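Local coordinates for protein peptidoglycan D,D-transpeptidase FtsI (Yersinia pestis, PDB 6SYN) that probably cross-links septal peptidoglycan as a class B penicillin-binding protein, a serine D,D-transpeptidase that beta-lactams acylate, here with a carboxylated penicillin, at residues 344-349 / 364-369; 252-257 / 323-328; 242-247 / 369-374; 312-317 / 355-360. All coordinates share one frame; numbering follows the deposited sequence.

Contact 1: residues 344-349 / 364-369; sequences GLYPKK and YGLMVT. With CB9 ((2R,4S)-2-[(1R)-1-{[(2S)-2-carboxy-2-phenylacetyl]amino}-2-oxoethyl]-5,5-dimethyl-1,3-thiazolidine-4-carboxylic acid), chain D.
The ring of Tyr-346 carries Pro-347 CD over one face, displaced toward the rim, while Leu-366 CD1 meets its edge near the ring plane, 4.0 Å from Tyr-346 CE1. At the edge of the second ring, that of Tyr-364, lies the side-chain carboxylate of the penicillin-derived ligand CB9. Tyr-364 OH donates to CB9 OAH at 2.6 Å and also bonds to the backbone of Lys-444, so the phenol is held at its tip between ligand and protein. Tyr-346 has CG anti to its backbone N (chi1 -170°), which lays the ring alongside Leu-366, both side chains pointing the same way; its hydroxyl is bonded to Val-322 O. The two loops flank helix 354-360 of the transpeptidase domain along the chain, and the second, 364-369, brings Tyr-364 to the ligand pocket. They run antiparallel, loosely paired at Leu-345 and Met-367, and neither forms a regular strand. Met-367 N reaches Leu-345 O at 2.8 Å almost straight, 175° at the hydrogen and in the carbonyl plane. The return bond, Leu-345 N to Met-367 O, is bent and weak. Next to it, Gly-344 CA sends a CH toward the same Met-367 O. Away from the tyrosine, Leu-345 and Met-367 lie side by side, with Leu-345 CD1 3.8 Å from Met-367 SD. Pro-347 CD sits 3.6 Å from Gly-365 O, and the proline ring crosses Leu-366 obliquely. Phe-360 of helix 354-360 packs against both Pro-347 and Leu-366, and Tyr-325 of helix 319-327 touches Tyr-346 and Leu-366.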
# COMPACT_ATOMS: atom_id res chain seq x y z
N GLY A 344 -2.55 -1.82 -13.82
CA GLY A 344 -2.11 -3.22 -13.91
C GLY A 344 -2.38 -3.82 -15.28
O GLY A 344 -2.80 -3.07 -16.19
N LEU A 345 -2.16 -5.14 -15.41
CA LEU A 345 -2.39 -5.93 -16.65
C LEU A 345 -3.61 -6.84 -16.43
O LEU A 345 -3.61 -7.61 -15.46
CB LEU A 345 -1.16 -6.77 -16.99
CG LEU A 345 0.20 -6.13 -16.68
CD1 LEU A 345 1.31 -7.15 -16.85
CD2 LEU A 345 0.43 -4.91 -17.55
N TYR A 346 -4.58 -6.76 -17.34
CA TYR A 346 -5.86 -7.51 -17.26
C TYR A 346 -6.22 -8.05 -18.64
O TYR A 346 -6.28 -7.29 -19.60
CB TYR A 346 -6.95 -6.58 -16.73
CG TYR A 346 -8.21 -7.32 -16.40
CD1 TYR A 346 -8.32 -8.05 -15.23
CD2 TYR A 346 -9.27 -7.35 -17.30
CE1 TYR A 346 -9.46 -8.76 -14.93
CE2 TYR A 346 -10.42 -8.06 -17.01
CZ TYR A 346 -10.52 -8.76 -15.82
OH TYR A 346 -11.66 -9.45 -15.54
N PRO A 347 -6.50 -9.37 -18.77
CA PRO A 347 -6.70 -10.00 -20.08
C PRO A 347 -7.92 -9.51 -20.86
O PRO A 347 -8.99 -9.35 -20.30
CB PRO A 347 -6.87 -11.50 -19.77
CG PRO A 347 -7.27 -11.55 -18.32
CD PRO A 347 -6.62 -10.35 -17.67
N LYS A 348 -7.71 -9.29 -22.16
CA LYS A 348 -8.74 -8.95 -23.17
C LYS A 348 -8.71 -10.01 -24.29
O LYS A 348 -9.20 -9.72 -25.39
CB LYS A 348 -8.50 -7.53 -23.69
CG LYS A 348 -8.37 -6.47 -22.61
CD LYS A 348 -8.95 -5.12 -23.00
CE LYS A 348 -8.38 -3.95 -22.21
NZ LYS A 348 -8.80 -2.64 -22.78
N LYS A 349 -8.17 -11.20 -24.01
CA LYS A 349 -8.15 -12.36 -24.94
C LYS A 349 -9.54 -13.02 -24.93
O LYS A 349 -10.13 -13.14 -23.84
CB LYS A 349 -7.06 -13.37 -24.57
CG LYS A 349 -6.89 -13.65 -23.09
CD LYS A 349 -6.37 -15.04 -22.78
CE LYS A 349 -5.80 -15.15 -21.38
NZ LYS A 349 -5.23 -16.50 -21.12
N TYR A 364 -4.05 -16.28 -10.95
CA TYR A 364 -2.92 -16.18 -11.91
C TYR A 364 -3.47 -15.78 -13.29
O TYR A 364 -4.57 -16.25 -13.65
CB TYR A 364 -2.13 -17.49 -11.93
CG TYR A 364 -1.44 -17.81 -10.62
CD1 TYR A 364 -0.37 -17.05 -10.18
CD2 TYR A 364 -1.87 -18.86 -9.82
CE1 TYR A 364 0.27 -17.32 -8.98
CE2 TYR A 364 -1.25 -19.14 -8.61
CZ TYR A 364 -0.18 -18.37 -8.19
OH TYR A 364 0.45 -18.65 -7.01
N GLY A 365 -2.74 -14.93 -14.02
CA GLY A 365 -3.12 -14.45 -15.38
C GLY A 365 -3.50 -12.98 -15.42
O GLY A 365 -3.97 -12.52 -16.49
N LEU A 366 -3.31 -12.24 -14.32
CA LEU A 366 -3.61 -10.79 -14.21
C LEU A 366 -2.71 -10.18 -13.13
O LEU A 366 -2.32 -10.90 -12.20
CB LEU A 366 -5.09 -10.57 -13.89
CG LEU A 366 -5.57 -10.89 -12.47
CD1 LEU A 366 -7.03 -10.51 -12.30
CD2 LEU A 366 -5.37 -12.36 -12.11
N MET A 367 -2.44 -8.88 -13.25
CA MET A 367 -1.56 -8.14 -12.31
C MET A 367 -2.30 -6.88 -11.85
O MET A 367 -2.84 -6.16 -12.71
CB MET A 367 -0.23 -7.81 -12.99
CG MET A 367 0.44 -9.05 -13.55
SD MET A 367 2.25 -8.92 -13.64
CE MET A 367 2.72 -10.54 -13.04
N VAL A 368 -2.36 -6.67 -10.54
CA VAL A 368 -3.23 -5.67 -9.86
C VAL A 368 -2.37 -4.93 -8.84
O VAL A 368 -1.43 -5.56 -8.30
CB VAL A 368 -4.44 -6.35 -9.20
CG1 VAL A 368 -5.14 -7.32 -10.16
CG2 VAL A 368 -4.06 -7.07 -7.92
N THR A 369 -2.67 -3.65 -8.58
CA THR A 369 -2.03 -2.88 -7.49
C THR A 369 -2.67 -3.31 -6.17
O THR A 369 -3.80 -3.80 -6.17
CB THR A 369 -2.10 -1.36 -7.70
OG1 THR A 369 -3.47 -0.95 -7.63
CG2 THR A 369 -1.51 -0.92 -9.03
C CB9 D . -3.75 -19.33 -3.14
N CB9 D . -1.92 -21.04 -3.33
O CB9 D . -2.99 -18.41 -2.92
CA CB9 D . -3.36 -20.80 -3.15
CB CB9 D . -3.97 -21.52 -1.91
CAA CB9 D . -3.03 -22.53 1.46
CAB CB9 D . -0.87 -21.93 0.37
OAD CB9 D . -2.21 -19.38 1.96
OAE CB9 D . 1.29 -23.03 -6.15
OAF CB9 D . -2.20 -21.71 -5.45
OAG CB9 D . -4.28 -19.16 1.37
OAH CB9 D . 0.49 -21.06 -6.17
CAJ CB9 D . 2.51 -22.76 -1.06
CAK CB9 D . 1.66 -23.80 -1.37
CAL CB9 D . 2.50 -21.62 -1.83
CAM CB9 D . 0.79 -23.69 -2.44
CAN CB9 D . 1.63 -21.51 -2.91
NAP CB9 D . -4.17 -20.64 -0.75
SAQ CB9 D . -2.88 -22.83 -1.27
CAR CB9 D . -3.15 -19.58 1.21
CAS CB9 D . 0.61 -22.15 -5.68
CAT CB9 D . -1.51 -21.68 -4.42
CAU CB9 D . 0.74 -22.53 -3.21
CAX CB9 D . -2.90 -20.44 -0.04
CAY CB9 D . -0.19 -22.48 -4.41
CAZ CB9 D . -2.38 -21.89 0.25

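Contact 2: residues 252-257 / 323-328. With CB9 ((2R,4S)-2-[(1R)-1-{[(2S)-2-carboxy-2-phenylacetyl]amino}-2-oxoethyl]-5,5-dimethyl-1,3-thiazolidine-4-carboxylic acid), chain D.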
# COMPACT_ATOMS: atom_id res chain seq x y z
N SER A 252 -4.87 -16.36 -4.42
CA SER A 252 -6.10 -16.90 -3.85
C SER A 252 -7.09 -15.89 -3.26
O SER A 252 -8.21 -16.27 -2.90
CB SER A 252 -5.79 -18.06 -2.89
OG SER A 252 -5.05 -19.20 -3.41
N THR A 253 -6.71 -14.60 -3.24
CA THR A 253 -7.57 -13.52 -2.78
C THR A 253 -8.76 -13.29 -3.74
O THR A 253 -9.73 -12.65 -3.29
CB THR A 253 -6.77 -12.23 -2.56
OG1 THR A 253 -6.07 -11.90 -3.76
CG2 THR A 253 -5.78 -12.33 -1.42
N VAL A 254 -8.68 -13.76 -4.99
CA VAL A 254 -9.77 -13.64 -6.01
C VAL A 254 -10.97 -14.53 -5.64
O VAL A 254 -12.10 -14.19 -6.04
CB VAL A 254 -9.29 -13.99 -7.43
CG1 VAL A 254 -8.24 -13.01 -7.93
CG2 VAL A 254 -8.79 -15.43 -7.53
N LYS A 255 -10.73 -15.63 -4.91
CA LYS A 255 -11.65 -16.79 -4.76
C LYS A 255 -13.04 -16.36 -4.29
O LYS A 255 -14.02 -16.96 -4.72
CB LYS A 255 -11.07 -17.85 -3.82
CG LYS A 255 -9.92 -18.65 -4.41
CD LYS A 255 -9.40 -19.74 -3.51
CE LYS A 255 -8.29 -20.55 -4.16
NZ LYS A 255 -7.50 -21.30 -3.15
N PRO A 256 -13.19 -15.37 -3.39
CA PRO A 256 -14.52 -14.88 -3.02
C PRO A 256 -15.36 -14.39 -4.21
O PRO A 256 -16.56 -14.52 -4.14
CB PRO A 256 -14.22 -13.75 -2.02
CG PRO A 256 -12.90 -14.16 -1.42
CD PRO A 256 -12.13 -14.74 -2.59
N MET A 257 -14.72 -13.88 -5.27
CA MET A 257 -15.43 -13.45 -6.51
C MET A 257 -15.76 -14.67 -7.38
O MET A 257 -16.76 -14.61 -8.11
CB MET A 257 -14.60 -12.45 -7.32
CG MET A 257 -14.30 -11.18 -6.55
SD MET A 257 -13.39 -9.98 -7.56
CE MET A 257 -11.73 -10.64 -7.47
N ASP A 323 -15.70 -10.93 -16.46
CA ASP A 323 -16.74 -9.89 -16.20
C ASP A 323 -16.76 -9.51 -14.71
O ASP A 323 -16.81 -8.31 -14.42
CB ASP A 323 -18.13 -10.34 -16.66
CG ASP A 323 -19.04 -9.16 -16.93
OD1 ASP A 323 -18.78 -8.45 -17.93
OD2 ASP A 323 -19.98 -8.95 -16.13
N THR A 324 -16.72 -10.48 -13.79
CA THR A 324 -16.84 -10.22 -12.34
C THR A 324 -15.60 -9.48 -11.82
O THR A 324 -15.78 -8.54 -11.03
CB THR A 324 -17.11 -11.50 -11.54
OG1 THR A 324 -18.33 -12.08 -12.00
CG2 THR A 324 -17.20 -11.23 -10.05
N TYR A 325 -14.39 -9.88 -12.22
CA TYR A 325 -13.14 -9.22 -11.76
C TYR A 325 -13.13 -7.78 -12.27
O TYR A 325 -12.72 -6.88 -11.50
CB TYR A 325 -11.89 -9.96 -12.24
CG TYR A 325 -11.65 -11.33 -11.67
CD1 TYR A 325 -12.61 -12.02 -10.94
CD2 TYR A 325 -10.46 -11.98 -11.93
CE1 TYR A 325 -12.37 -13.30 -10.46
CE2 TYR A 325 -10.20 -13.26 -11.45
CZ TYR A 325 -11.17 -13.92 -10.72
OH TYR A 325 -10.91 -15.18 -10.27
N SER A 326 -13.55 -7.58 -13.53
CA SER A 326 -13.78 -6.25 -14.16
C SER A 326 -14.80 -5.46 -13.34
O SER A 326 -14.49 -4.34 -12.94
CB SER A 326 -14.25 -6.37 -15.60
OG SER A 326 -13.15 -6.56 -16.48
N ARG A 327 -15.98 -6.04 -13.11
CA ARG A 327 -17.08 -5.43 -12.31
C ARG A 327 -16.52 -4.96 -10.95
O ARG A 327 -16.96 -3.89 -10.49
CB ARG A 327 -18.24 -6.41 -12.11
CG ARG A 327 -19.22 -6.46 -13.27
CD ARG A 327 -20.38 -7.41 -13.03
NE ARG A 327 -21.63 -6.70 -12.79
CZ ARG A 327 -22.35 -6.07 -13.73
NH1 ARG A 327 -23.47 -5.45 -13.40
NH2 ARG A 327 -21.95 -6.06 -14.99
N PHE A 328 -15.59 -5.71 -10.36
CA PHE A 328 -14.98 -5.40 -9.03
C PHE A 328 -13.82 -4.42 -9.18
O PHE A 328 -13.34 -3.91 -8.15
CB PHE A 328 -14.58 -6.69 -8.31
CG PHE A 328 -15.66 -7.24 -7.41
CD1 PHE A 328 -16.60 -8.14 -7.88
CD2 PHE A 328 -15.75 -6.82 -6.09
CE1 PHE A 328 -17.59 -8.63 -7.05
CE2 PHE A 328 -16.75 -7.32 -5.26
CZ PHE A 328 -17.67 -8.22 -5.74
C CB9 D . -3.75 -19.33 -3.14
N CB9 D . -1.92 -21.04 -3.33
O CB9 D . -2.99 -18.41 -2.92
CA CB9 D . -3.36 -20.80 -3.15
CB CB9 D . -3.97 -21.52 -1.91
CAA CB9 D . -3.03 -22.53 1.46
CAB CB9 D . -0.87 -21.93 0.37
OAD CB9 D . -2.21 -19.38 1.96
OAE CB9 D . 1.29 -23.03 -6.15
OAF CB9 D . -2.20 -21.71 -5.45
OAG CB9 D . -4.28 -19.16 1.37
OAH CB9 D . 0.49 -21.06 -6.17
CAJ CB9 D . 2.51 -22.76 -1.06
CAK CB9 D . 1.66 -23.80 -1.37
CAL CB9 D . 2.50 -21.62 -1.83
CAM CB9 D . 0.79 -23.69 -2.44
CAN CB9 D . 1.63 -21.51 -2.91
NAP CB9 D . -4.17 -20.64 -0.75
SAQ CB9 D . -2.88 -22.83 -1.27
CAR CB9 D . -3.15 -19.58 1.21
CAS CB9 D . 0.61 -22.15 -5.68
CAT CB9 D . -1.51 -21.68 -4.42
CAU CB9 D . 0.74 -22.53 -3.21
CAX CB9 D . -2.90 -20.44 -0.04
CAY CB9 D . -0.19 -22.48 -4.41
CAZ CB9 D . -2.38 -21.89 0.25
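Met-257 carries this contact, thrust from the start of helix 255-264 between two rings of helix 319-327 and its end. Val-254 and Met-257 face that helix, whereas Lys-255 faces away. Met-257 CG stands anti to the carbonyl carbon and chi2 is extended (-177°), but the chain then bends at chi3 (-79°), turning the methyl toward Tyr-325. Met-257 CG lies over one face of Phe-328, 4.2 Å from the ring centroid and offset toward the rim. The sulfur approaches that ring obliquely, with Met-257 SD 3.6 Å from Phe-328 CG, a Met-aromatic contact. Beyond the bend, Met-257 CE rests over a face of Tyr-325, 3.8 Å from Tyr-325 CD1, so one thioether serves both rings. Behind it, Met-257 CB meets Thr-324 CG2, which is anti to its own backbone N; Thr-324 OG1 turns instead to Thr-261. Tyr-325 points past Met-257, and its outer end crosses Val-254 obliquely, with Tyr-325 CZ 3.8 Å from Val-254 CB. The tyrosine hydroxyl is bonded to Phe-360 O. Lys-255 is fully extended beyond CG and carries NZ back to Ser-252 OG, a weak bond of 3.2 Å. Lys-255 NZ also bonds Ser-304 and Asn-306. Ser-252 OG is joined covalently to C of CB9 at 1.3 Å, and Ser-252 N makes a weak bond to CB9 O, in the manner of an oxyanion hole. Serine and lysine three residues apart at a helix start form the SxxK motif of penicillin-binding transpeptidases, here caught as the acyl-enzyme.

Contact 3: residues 242-247 / 369-374; sequences RAITDI and TPLQLA
Ile-244 and Leu-371 lie side by side and point the same way, their branches meeting where Ile-244 CG2 touches Leu-371 CD2 at 3.6 Å. Leu-371 has CG anti to its backbone N (chi1 178°), which extends the side chain along the isoleucine. Ile-247 instead crosses Thr-369 obliquely, methyl to methyl, CG2 of Ile-247 against CG2 of Thr-369. The Pro-370 ring lies against backbone, with Pro-370 CD 3.3 Å from Asp-246 O and also close to Ala-243 O. That last carbonyl, near the end of helix 242-245, accepts from Leu-371 N at 3.1 Å, so an amide of the first turn of helix 370-381 is bonded by the other helix. Thr-369 and Gln-372 form a capping box: Thr-369 OG1 accepts from Gln-372 N, and Thr-369 N donates to Gln-372 OE1 at 3.1 Å on a lone pair in the carbonyl plane. With OG1 turned inward to the helix, Thr-369 CG2 faces Ile-244 O and Ile-247. The end of the Arg-242 side chain leads away from helix 370-381, and its NH1 donates to the syn lone pair of Asp-246 OD2 at 3.0 Å; Asp-246 OD1 pairs with Arg-240. Pro-370 and Ala-243 both pack on Thr-206 of the central antiparallel sheet.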
# COMPACT_ATOMS: atom_id res chain seq x y z
N ARG A 242 4.60 1.89 -3.57
CA ARG A 242 4.38 0.50 -4.04
C ARG A 242 2.88 0.18 -4.14
O ARG A 242 2.51 -0.61 -5.02
CB ARG A 242 5.09 -0.50 -3.13
CG ARG A 242 6.60 -0.51 -3.27
CD ARG A 242 7.26 -1.60 -2.44
NE ARG A 242 8.67 -1.82 -2.77
CZ ARG A 242 9.16 -2.88 -3.41
NH1 ARG A 242 8.37 -3.86 -3.80
NH2 ARG A 242 10.46 -2.96 -3.64
N ALA A 243 2.04 0.80 -3.31
CA ALA A 243 0.57 0.57 -3.24
C ALA A 243 -0.11 0.91 -4.57
O ALA A 243 -1.17 0.32 -4.85
CB ALA A 243 -0.03 1.35 -2.10
N ILE A 244 0.48 1.82 -5.36
CA ILE A 244 -0.06 2.24 -6.69
C ILE A 244 0.89 1.84 -7.84
O ILE A 244 0.46 1.98 -9.00
CB ILE A 244 -0.39 3.75 -6.72
CG1 ILE A 244 0.79 4.64 -6.30
CG2 ILE A 244 -1.63 4.04 -5.90
CD1 ILE A 244 0.68 6.08 -6.78
N THR A 245 2.11 1.35 -7.57
CA THR A 245 3.10 1.06 -8.65
C THR A 245 3.43 -0.44 -8.71
O THR A 245 3.50 -0.96 -9.84
CB THR A 245 4.36 1.93 -8.54
OG1 THR A 245 5.14 1.50 -7.43
CG2 THR A 245 4.05 3.41 -8.41
N ASP A 246 3.67 -1.11 -7.59
CA ASP A 246 3.75 -2.60 -7.61
C ASP A 246 2.45 -3.10 -8.23
O ASP A 246 1.37 -2.76 -7.70
CB ASP A 246 3.91 -3.22 -6.22
CG ASP A 246 5.33 -3.26 -5.67
OD1 ASP A 246 6.29 -3.10 -6.45
OD2 ASP A 246 5.46 -3.48 -4.45
N ILE A 247 2.53 -3.86 -9.33
CA ILE A 247 1.37 -4.67 -9.81
C ILE A 247 1.74 -6.14 -9.61
O ILE A 247 2.84 -6.54 -10.02
CB ILE A 247 0.91 -4.30 -11.24
CG1 ILE A 247 1.68 -5.02 -12.35
CG2 ILE A 247 0.89 -2.79 -11.43
CD1 ILE A 247 3.10 -4.58 -12.54
N THR A 369 -2.67 -3.65 -8.58
CA THR A 369 -2.03 -2.88 -7.49
C THR A 369 -2.67 -3.31 -6.17
O THR A 369 -3.80 -3.80 -6.17
CB THR A 369 -2.10 -1.36 -7.70
OG1 THR A 369 -3.47 -0.95 -7.63
CG2 THR A 369 -1.51 -0.92 -9.03
N PRO A 370 -1.95 -3.24 -5.04
CA PRO A 370 -2.57 -3.38 -3.72
C PRO A 370 -3.82 -2.50 -3.53
O PRO A 370 -4.80 -2.98 -2.99
CB PRO A 370 -1.43 -2.97 -2.78
CG PRO A 370 -0.19 -3.45 -3.51
CD PRO A 370 -0.48 -3.13 -4.96
N LEU A 371 -3.76 -1.25 -4.02
CA LEU A 371 -4.91 -0.30 -3.97
C LEU A 371 -6.10 -0.88 -4.74
O LEU A 371 -7.25 -0.75 -4.24
CB LEU A 371 -4.49 1.06 -4.54
CG LEU A 371 -5.60 2.11 -4.58
CD1 LEU A 371 -6.18 2.35 -3.19
CD2 LEU A 371 -5.10 3.42 -5.19
N GLN A 372 -5.85 -1.51 -5.89
CA GLN A 372 -6.91 -2.13 -6.73
C GLN A 372 -7.58 -3.25 -5.93
O GLN A 372 -8.83 -3.36 -5.99
CB GLN A 372 -6.33 -2.65 -8.05
CG GLN A 372 -6.32 -1.60 -9.15
CD GLN A 372 -5.88 -2.19 -10.46
OE1 GLN A 372 -4.93 -2.97 -10.52
NE2 GLN A 372 -6.57 -1.82 -11.53
N LEU A 373 -6.78 -4.03 -5.19
CA LEU A 373 -7.25 -5.18 -4.36
C LEU A 373 -8.08 -4.67 -3.17
O LEU A 373 -9.05 -5.35 -2.80
CB LEU A 373 -6.03 -5.98 -3.90
CG LEU A 373 -6.34 -7.28 -3.15
CD1 LEU A 373 -7.18 -8.22 -4.00
CD2 LEU A 373 -5.05 -7.98 -2.72
N ALA A 374 -7.70 -3.52 -2.60
CA ALA A 374 -8.41 -2.88 -1.47
C ALA A 374 -9.81 -2.48 -1.92
O ALA A 374 -10.76 -2.69 -1.15
CB ALA A 374 -7.63 -1.68 -0.97

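Contact 4: residues 312-317 / 355-360; sequences LALAMP and IERATF
Helix 306-314 ends here against helix 354-360 in the helical part of the transpeptidase domain, and an arginine ties the chain leaving the first helix to the side of the second. Arg-357 has CG anti to its carbonyl carbon and bends at chi3 (74°), swinging the guanidinium across Leu-314. Leu-314 CD2 sits over the centre of one guanidinium face, 3.8 Å from Arg-357 CZ, while polar partners gather at the edge. Arg-357 NH2 donates to Met-316 O at 2.7 Å; the oxygen lies near the guanidinium plane, but the donor stands above the carbonyl plane, 26° out of it. Next along that edge, Arg-357 NE donates to a water at 2.8 Å, and the same water lies 2.9 Å from Ala-313 O. The two edge partners thus fix the rotation of the flat group, linking it to Ala-313 in the last turn and to Met-316 in the chain beyond. The segments are nearest at Ala-313 and Ala-358, CA to CA 6.2 Å. Ala-313 CB is 3.8 Å from Arg-357 O, and Leu-314 CD1 lies 4.4 Å from Ala-358 CB. Around this pair, Leu-314 also packs on strand 279-281, Met-316 turns away to helix 255-264, and Ala-313 touches Leu-321 of helix 319-327.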
# COMPACT_ATOMS: atom_id res chain seq x y z
N LEU A 312 -15.32 -24.66 -10.35
CA LEU A 312 -16.38 -23.61 -10.43
C LEU A 312 -16.17 -22.76 -11.69
O LEU A 312 -17.15 -22.53 -12.42
CB LEU A 312 -16.35 -22.75 -9.16
CG LEU A 312 -16.73 -23.45 -7.86
CD1 LEU A 312 -16.70 -22.47 -6.69
CD2 LEU A 312 -18.10 -24.11 -7.95
N ALA A 313 -14.93 -22.31 -11.93
CA ALA A 313 -14.51 -21.60 -13.16
C ALA A 313 -14.93 -22.39 -14.41
O ALA A 313 -15.57 -21.79 -15.29
CB ALA A 313 -13.02 -21.39 -13.15
N LEU A 314 -14.59 -23.69 -14.47
CA LEU A 314 -14.70 -24.52 -15.70
C LEU A 314 -16.14 -25.03 -15.90
O LEU A 314 -16.41 -25.56 -16.99
CB LEU A 314 -13.70 -25.69 -15.62
CG LEU A 314 -12.24 -25.31 -15.91
CD1 LEU A 314 -11.29 -26.40 -15.45
CD2 LEU A 314 -12.03 -25.03 -17.39
N ALA A 315 -17.04 -24.86 -14.92
CA ALA A 315 -18.49 -25.08 -15.11
C ALA A 315 -19.14 -23.79 -15.64
O ALA A 315 -20.39 -23.71 -15.65
CB ALA A 315 -19.14 -25.54 -13.82
N MET A 316 -18.33 -22.82 -16.08
CA MET A 316 -18.81 -21.52 -16.62
C MET A 316 -17.96 -21.11 -17.82
O MET A 316 -16.84 -21.58 -17.97
CB MET A 316 -18.75 -20.43 -15.55
CG MET A 316 -19.61 -20.73 -14.34
SD MET A 316 -19.73 -19.35 -13.18
CE MET A 316 -18.10 -19.40 -12.44
N PRO A 317 -18.48 -20.22 -18.70
CA PRO A 317 -17.68 -19.63 -19.77
C PRO A 317 -16.54 -18.78 -19.19
O PRO A 317 -16.74 -18.15 -18.16
CB PRO A 317 -18.64 -18.72 -20.55
CG PRO A 317 -20.02 -19.13 -20.10
CD PRO A 317 -19.86 -19.72 -18.72
N ILE A 355 -6.68 -24.69 -18.73
CA ILE A 355 -5.68 -24.44 -17.64
C ILE A 355 -5.63 -22.94 -17.34
O ILE A 355 -5.43 -22.59 -16.16
CB ILE A 355 -4.28 -25.02 -17.98
CG1 ILE A 355 -3.28 -24.81 -16.85
CG2 ILE A 355 -3.74 -24.45 -19.29
CD1 ILE A 355 -3.74 -25.28 -15.48
N GLU A 356 -5.80 -22.08 -18.34
CA GLU A 356 -5.78 -20.60 -18.15
C GLU A 356 -7.00 -20.21 -17.30
O GLU A 356 -6.80 -19.52 -16.28
CB GLU A 356 -5.71 -19.88 -19.50
CG GLU A 356 -4.29 -19.82 -20.04
CD GLU A 356 -4.14 -19.45 -21.50
OE1 GLU A 356 -5.16 -19.36 -22.21
OE2 GLU A 356 -2.98 -19.26 -21.94
N ARG A 357 -8.19 -20.67 -17.69
CA ARG A 357 -9.47 -20.50 -16.95
C ARG A 357 -9.30 -20.92 -15.49
O ARG A 357 -9.70 -20.15 -14.60
CB ARG A 357 -10.57 -21.31 -17.64
CG ARG A 357 -10.98 -20.74 -18.99
CD ARG A 357 -11.68 -21.74 -19.88
NE ARG A 357 -13.04 -21.98 -19.44
CZ ARG A 357 -13.86 -22.88 -19.97
NH1 ARG A 357 -13.46 -23.64 -20.98
NH2 ARG A 357 -15.08 -23.02 -19.49
N ALA A 358 -8.72 -22.10 -15.25
CA ALA A 358 -8.44 -22.65 -13.90
C ALA A 358 -7.53 -21.70 -13.12
O ALA A 358 -7.91 -21.27 -12.02
CB ALA A 358 -7.83 -24.03 -14.01
N THR A 359 -6.35 -21.37 -13.66
CA THR A 359 -5.34 -20.53 -12.97
C THR A 359 -5.94 -19.15 -12.64
O THR A 359 -5.61 -18.62 -11.57
CB THR A 359 -4.04 -20.44 -13.78
OG1 THR A 359 -4.38 -20.07 -15.12
CG2 THR A 359 -3.28 -21.75 -13.77
N PHE A 360 -6.81 -18.63 -13.51
CA PHE A 360 -7.56 -17.35 -13.30
C PHE A 360 -8.49 -17.46 -12.09
O PHE A 360 -8.77 -16.42 -11.46
CB PHE A 360 -8.38 -16.98 -14.54
CG PHE A 360 -8.64 -15.51 -14.71
CD1 PHE A 360 -7.59 -14.61 -14.79
CD2 PHE A 360 -9.94 -15.02 -14.83
CE1 PHE A 360 -7.82 -13.25 -14.96
CE2 PHE A 360 -10.17 -13.66 -15.00
CZ PHE A 360 -9.11 -12.78 -15.07
O HOH W 1 -13.93 -20.40 -17.29

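How the contacts relate
Contacts 2 and 3 are buried, contact 4 partly so, and contact 1 lies at the surface. Thr-369 is shared by contacts 1 and 3, ending the segment of one and capping the helix of the other; Ile-247 of contact 3 also packs on Met-367. Phe-360 of contact 4 bridges to contacts 1 and 2. The salt bridge of Lys-349 with Glu-356 further ties contact 1 to contact 4. Contacts 1 and 2 both reach CB9, by a hydrogen bond and a covalent bond. Chemistry follows place: backbone bonding between loops with apolar packing in contact 1, sulfur-ring packing in contact 2, helix capping in contact 3, and a water-assisted arginine in contact 4.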